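Long-range contacts in glycoside hydrolase family 31 (Trueperella pyogenes, PDB 5I0F), which degrades cycloalternan, a cyclic glucose oligosaccharide, probably by hydrolysing its alpha-glucosidic bonds through a covalent glycosyl-enzyme intermediate: residues 190-195 / 238-243; 226-231 / 248-253. All coordinates share one frame; numbering follows the deposited sequence. Where two conformers were deposited one is given.

Interaction 1 (190-195 / 238-243); sequences LRLDSV and YDVAAT
Thr243 OG1 is held by two groups: it accepts a hydrogen bond from Arg191 NH2 at 3.1 Å and donates one to Asp239 OD2. This polar cluster lies on one face of an antiparallel ladder, where strand 191-194 forms the outermost strand of a six-stranded sheet and pairs with strand 236-240. The bond from NH2 is fairly straight, 160° at the hydrogen, and OG1 sits in the guanidinium plane. Arg191 NE adds a salt bridge to Asp239 OD2, 3.1 Å long but weak as a hydrogen bond, and the guanidinium and carboxylate planes stand perpendicular. The methyl CB of Ala242 covers the centre of one guanidinium face. An arginine suits this exposed place because its extended chain runs beside Asp239 before its head reaches Thr243. Asp239 OD1, in turn, accepts from the backbone N of Ala242, an Asx motif, and on its syn lone pair from Thr243 N; together they hold the turn after the strand, just where the arginine needs its partners.

Beneath, Leu192 and Tyr238 are a hydrogen-bonded pair, with Leu192 N to Tyr238 O at 2.9 Å and Tyr238 N to Leu192 O at 3.0 Å. Leu190 O takes Val240 N, extending the ladder. The side chains of Leu192 and Tyr238 occupy the opposite face to Arg191 and Asp239: a chi1 of 63° sets Leu192 CG between backbone N and carbonyl carbon, 4.2 Å from Tyr238 CB. The Tyr238 ring also meets Phe178, and its hydroxyl bonds to Thr236 OG1. Leu192 CD2 and Val240 CG2 meet at 3.7 Å, beside Phe178.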
loop_
_atom_site.group_PDB
_atom_site.type_symbol
_atom_site.label_atom_id
_atom_site.label_comp_id
_atom_site.label_asym_id
_atom_site.label_seq_id
_atom_site.Cartn_x
_atom_site.Cartn_y
_atom_site.Cartn_z
ATOM N N LEU A 190 -3.851 9.593 17.971
ATOM C CA LEU A 190 -2.745 8.846 17.403
ATOM C C LEU A 190 -1.713 9.785 16.786
ATOM O O LEU A 190 -2.041 10.918 16.391
ATOM C CB LEU A 190 -3.243 7.875 16.314
ATOM C CG LEU A 190 -4.282 6.811 16.704
ATOM C CD1 LEU A 190 -4.579 5.896 15.506
ATOM C CD2 LEU A 190 -3.826 6.013 17.915
ATOM N N ARG A 191 -0.479 9.304 16.736
ATOM C CA ARG A 191 0.576 9.903 15.931
ATOM C C ARG A 191 0.836 8.947 14.768
ATOM O O ARG A 191 0.985 7.738 14.968
ATOM C CB ARG A 191 1.861 10.106 16.723
ATOM C CG ARG A 191 1.689 10.945 17.986
ATOM C CD ARG A 191 2.985 11.098 18.780
ATOM N NE ARG A 191 2.696 11.818 20.024
ATOM C CZ ARG A 191 2.236 11.289 21.166
ATOM N NH1 ARG A 191 2.054 9.976 21.307
ATOM N NH2 ARG A 191 1.970 12.096 22.204
ATOM N N LEU A 192 0.896 9.485 13.567
ATOM C CA LEU A 192 1.100 8.667 12.368
ATOM C C LEU A 192 1.868 9.440 11.313
ATOM O O LEU A 192 2.329 10.541 11.564
ATOM C CB LEU A 192 -0.251 8.194 11.841
ATOM C CG LEU A 192 -1.172 9.326 11.394
ATOM C CD1 LEU A 192 -1.860 8.961 10.112
ATOM C CD2 LEU A 192 -2.188 9.688 12.445
ATOM N N ASP A 193 2.033 8.860 10.133
ATOM C CA ASP A 193 2.648 9.570 9.026
ATOM C C ASP A 193 2.062 9.053 7.717
ATOM O O ASP A 193 1.250 8.121 7.732
ATOM C CB ASP A 193 4.209 9.496 9.103
ATOM C CG ASP A 193 4.800 8.115 8.761
ATOM O OD1 ASP A 193 4.100 7.077 8.760
ATOM O OD2 ASP A 193 6.026 8.072 8.469
ATOM N N SER A 194 2.404 9.720 6.622
ATOM C CA SER A 194 1.972 9.354 5.294
ATOM C C SER A 194 3.178 9.207 4.381
ATOM O O SER A 194 3.666 10.202 3.796
ATOM C CB SER A 194 0.952 10.369 4.749
ATOM O OG SER A 194 -0.301 10.150 5.426
ATOM N N VAL A 195 3.664 7.964 4.307
ATOM C CA VAL A 195 4.762 7.555 3.436
ATOM C C VAL A 195 4.409 6.175 2.889
ATOM O O VAL A 195 3.965 5.303 3.634
ATOM C CB VAL A 195 6.137 7.573 4.159
ATOM C CG1 VAL A 195 6.227 6.582 5.318
ATOM C CG2 VAL A 195 7.274 7.320 3.172
ATOM N N TYR A 238 1.712 13.470 11.415
ATOM C CA TYR A 238 0.488 13.978 12.064
ATOM C C TYR A 238 0.457 13.527 13.515
ATOM O O TYR A 238 0.575 12.319 13.810
ATOM C CB TYR A 238 -0.792 13.498 11.318
ATOM C CG TYR A 238 -0.733 13.865 9.861
ATOM C CD1 TYR A 238 -1.126 15.130 9.432
ATOM C CD2 TYR A 238 -0.209 12.983 8.914
ATOM C CE1 TYR A 238 -1.009 15.494 8.102
ATOM C CE2 TYR A 238 -0.086 13.339 7.581
ATOM C CZ TYR A 238 -0.486 14.595 7.186
ATOM O OH TYR A 238 -0.381 14.963 5.883
ATOM N N ASP A 239 0.336 14.498 14.415
ATOM C CA ASP A 239 0.067 14.263 15.829
ATOM C C ASP A 239 -1.357 14.751 16.035
ATOM O O ASP A 239 -1.616 15.969 16.107
ATOM C CB ASP A 239 1.078 15.038 16.676
ATOM C CG ASP A 239 0.961 14.758 18.153
ATOM O OD1 ASP A 239 -0.145 14.715 18.698
ATOM O OD2 ASP A 239 2.003 14.601 18.791
ATOM N N VAL A 240 -2.285 13.805 16.059
ATOM C CA VAL A 240 -3.695 14.128 15.936
ATOM C C VAL A 240 -4.268 14.307 17.335
ATOM O O VAL A 240 -4.992 13.452 17.859
ATOM C CB VAL A 240 -4.482 13.095 15.125
ATOM C CG1 VAL A 240 -5.886 13.618 14.819
ATOM C CG2 VAL A 240 -3.746 12.774 13.819
ATOM N N ALA A 241 -3.922 15.439 17.929
ATOM C CA ALA A 241 -4.372 15.765 19.276
ATOM C C ALA A 241 -3.955 14.718 20.317
ATOM O O ALA A 241 -4.739 14.405 21.237
ATOM C CB ALA A 241 -5.890 15.997 19.294
ATOM N N ALA A 242 -2.743 14.180 20.164
ATOM C CA ALA A 242 -2.180 13.224 21.110
ATOM C C ALA A 242 -1.368 14.016 22.134
ATOM O O ALA A 242 -1.644 13.945 23.318
ATOM C CB ALA A 242 -1.304 12.197 20.400
ATOM N N THR A 243 -0.416 14.832 21.670
ATOM C CA THR A 243 0.420 15.636 22.580
ATOM C C THR A 243 -0.285 16.861 23.174
ATOM O O THR A 243 -0.185 17.110 24.381
ATOM C CB THR A 243 1.690 16.124 21.867
ATOM O OG1 THR A 243 2.326 15.012 21.248
ATOM C CG2 THR A 243 2.673 16.789 22.858
#

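Interaction 2 (226-231 / 248-253); sequences WGFHVE and ILIEVD. With CA (calcium ion), chain K.
The Phe228 ring is met obliquely by two methyl groups: Ile250 CD1 lies 3.8 Å from Phe228 CE2, and Ile248 CD1 lies 4.1 Å from Phe228 CE1. Both isoleucines reach toward the phenylalanine tip to tip, across the interior of a beta sandwich. Strand 225-230 belongs to the five-stranded sheet and strand 247-253 to the six-stranded one; the axes of 226-230 and 248-253 approach to 10.3 Å, with 19° between their directions, and side chains alone join them. Phe228 CG, set between its backbone N and carbonyl carbon (chi1 61°), starts the ring across the gap toward the isoleucine methyls. A long aromatic suits a place where it must span that gap, while Leu167 and Tyr238 also pack on it.

Farther along, Val230 takes the place of the aromatic as the partner from strand 225-230. Val230 and each of its partners slide past each other in opposite directions, CG2 lying 4.0 Å from Ile250 CG2 and CG1 4.0 Å from Val252 CG2. Alternation along the strand puts Ile248, Ile250 and Val252 inward, whereas Glu251 forms a salt bridge with Arg162. Asp253, at the strand's end, binds a calcium ion with three waters, Leu254 O and Asp486, its carboxylate chelating through OD1 and OD2, each 2.6 Å from the metal.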
loop_
_atom_site.group_PDB
_atom_site.type_symbol
_atom_site.label_atom_id
_atom_site.label_comp_id
_atom_site.label_asym_id
_atom_site.label_seq_id
_atom_site.Cartn_x
_atom_site.Cartn_y
_atom_site.Cartn_z
ATOM N N TRP A 226 -15.187 19.574 8.279
ATOM C CA TRP A 226 -14.185 20.289 7.505
ATOM C C TRP A 226 -13.052 19.322 7.173
ATOM O O TRP A 226 -13.040 18.190 7.642
ATOM C CB TRP A 226 -13.685 21.531 8.242
ATOM C CG TRP A 226 -13.030 21.271 9.541
ATOM C CD1 TRP A 226 -13.648 21.038 10.739
ATOM C CD2 TRP A 226 -11.627 21.260 9.806
ATOM N NE1 TRP A 226 -12.710 20.865 11.724
ATOM C CE2 TRP A 226 -11.462 20.990 11.181
ATOM C CE3 TRP A 226 -10.482 21.416 9.010
ATOM C CZ2 TRP A 226 -10.202 20.879 11.775
ATOM C CZ3 TRP A 226 -9.232 21.319 9.613
ATOM C CH2 TRP A 226 -9.102 21.056 10.975
ATOM N N GLY A 227 -12.114 19.739 6.350
ATOM C CA GLY A 227 -11.015 18.825 6.012
ATOM C C GLY A 227 -9.826 19.584 5.513
ATOM O O GLY A 227 -9.912 20.790 5.241
ATOM N N PHE A 228 -8.714 18.873 5.401
ATOM C CA PHE A 228 -7.477 19.479 4.953
ATOM C C PHE A 228 -6.661 18.493 4.141
ATOM O O PHE A 228 -6.755 17.286 4.346
ATOM C CB PHE A 228 -6.665 19.981 6.135
ATOM C CG PHE A 228 -6.257 18.910 7.093
ATOM C CD1 PHE A 228 -7.120 18.515 8.131
ATOM C CD2 PHE A 228 -4.997 18.319 7.001
ATOM C CE1 PHE A 228 -6.752 17.518 9.013
ATOM C CE2 PHE A 228 -4.626 17.318 7.890
ATOM C CZ PHE A 228 -5.506 16.916 8.896
ATOM N N HIS A 229 -5.852 19.042 3.242
ATOM C CA HIS A 229 -5.000 18.263 2.370
ATOM C C HIS A 229 -3.717 19.027 2.208
ATOM O O HIS A 229 -3.721 20.120 1.658
ATOM C CB HIS A 229 -5.688 18.014 1.028
ATOM C CG HIS A 229 -4.772 17.539 -0.066
ATOM N ND1 HIS A 229 -4.855 18.017 -1.351
ATOM C CD2 HIS A 229 -3.755 16.643 -0.062
ATOM C CE1 HIS A 229 -3.943 17.428 -2.099
ATOM N NE2 HIS A 229 -3.265 16.580 -1.343
ATOM N N VAL A 230 -2.619 18.465 2.697
ATOM C CA VAL A 230 -1.329 19.086 2.493
ATOM C C VAL A 230 -0.948 18.709 1.050
ATOM O O VAL A 230 -0.764 17.541 0.758
ATOM C CB VAL A 230 -0.268 18.590 3.499
ATOM C CG1 VAL A 230 1.042 19.366 3.337
ATOM C CG2 VAL A 230 -0.776 18.701 4.935
ATOM N N GLU A 231 -0.866 19.696 0.158
ATOM C CA GLU A 231 -0.672 19.429 -1.271
ATOM C C GLU A 231 0.799 19.193 -1.590
ATOM O O GLU A 231 1.519 20.077 -2.043
ATOM C CB GLU A 231 -1.279 20.521 -2.178
ATOM C CG GLU A 231 -1.553 19.984 -3.597
ATOM C CD GLU A 231 -2.288 20.963 -4.491
ATOM O OE1 GLU A 231 -1.790 21.259 -5.586
ATOM O OE2 GLU A 231 -3.355 21.459 -4.123
ATOM N N ILE A 248 -4.080 19.472 16.044
ATOM C CA ILE A 248 -3.474 18.590 15.037
ATOM C C ILE A 248 -2.153 19.243 14.626
ATOM O O ILE A 248 -2.146 20.281 13.970
ATOM C CB ILE A 248 -4.392 18.398 13.812
ATOM C CG1 ILE A 248 -5.772 17.884 14.260
ATOM C CG2 ILE A 248 -3.754 17.451 12.813
ATOM C CD1 ILE A 248 -6.754 17.640 13.137
ATOM N N LEU A 249 -1.042 18.643 15.033
ATOM C CA LEU A 249 0.283 19.122 14.662
ATOM C C LEU A 249 0.707 18.396 13.398
ATOM O O LEU A 249 0.669 17.161 13.349
ATOM C CB LEU A 249 1.294 18.837 15.768
ATOM C CG LEU A 249 0.872 19.175 17.197
ATOM C CD1 LEU A 249 1.993 18.837 18.172
ATOM C CD2 LEU A 249 0.463 20.630 17.318
ATOM N N ILE A 250 1.086 19.168 12.381
ATOM C CA ILE A 250 1.437 18.653 11.066
ATOM C C ILE A 250 2.886 19.019 10.836
ATOM O O ILE A 250 3.257 20.174 11.028
ATOM C CB ILE A 250 0.548 19.290 9.975
ATOM C CG1 ILE A 250 -0.918 18.930 10.245
ATOM C CG2 ILE A 250 0.927 18.795 8.570
ATOM C CD1 ILE A 250 -1.895 19.520 9.262
ATOM N N GLU A 251 3.693 18.051 10.416
ATOM C CA GLU A 251 5.074 18.294 10.019
ATOM C C GLU A 251 5.253 17.805 8.575
ATOM O O GLU A 251 4.759 16.747 8.205
ATOM C CB GLU A 251 6.026 17.603 10.986
ATOM C CG GLU A 251 7.482 17.996 10.831
ATOM C CD GLU A 251 8.335 17.713 12.075
ATOM O OE1 GLU A 251 9.577 17.628 11.922
ATOM O OE2 GLU A 251 7.786 17.578 13.193
ATOM N N VAL A 252 5.957 18.597 7.774
ATOM C CA VAL A 252 6.039 18.405 6.344
ATOM C C VAL A 252 7.508 18.442 5.930
ATOM O O VAL A 252 8.242 19.394 6.271
ATOM C CB VAL A 252 5.276 19.534 5.621
ATOM C CG1 VAL A 252 5.297 19.336 4.121
ATOM C CG2 VAL A 252 3.848 19.652 6.146
ATOM N N ASP A 253 7.947 17.421 5.206
ATOM C CA ASP A 253 9.278 17.442 4.568
ATOM C C ASP A 253 9.260 18.456 3.419
ATOM O O ASP A 253 8.274 18.543 2.672
ATOM C CB ASP A 253 9.660 16.042 4.082
ATOM C CG ASP A 253 10.959 16.015 3.311
ATOM O OD1 ASP A 253 11.955 16.615 3.764
ATOM O OD2 ASP A 253 11.005 15.398 2.212
HETATM CA CA CA K . 13.142 16.698 1.438
HETATM O O HOH W 1 15.126 17.103 0.025
HETATM O O HOH W 2 14.235 18.268 3.108
HETATM O O HOH W 3 13.987 14.644 2.154
#

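Overall arrangement
From the N terminus the chain passes residues 190-195, then 226-231, 238-243 and 248-253, so the two contacts alternate and their loops cross. Interaction 1 closes a loop of 42 residues by adding an edge strand to the six-stranded sheet; within that loop the chain visits the other sheet as strands 212-219 and 225-230. Interaction 2 closes a shorter loop of 16 residues and ties the two sheets face to face. Strand 236-240 is the common element: Asp239 N probably bonds to Leu249 O of the neighbouring strand, while Tyr238 enters the sandwich interior, its CE1 touching Ile250 CG2 and Phe228 CE2 and its OH packing against Val230 CG2.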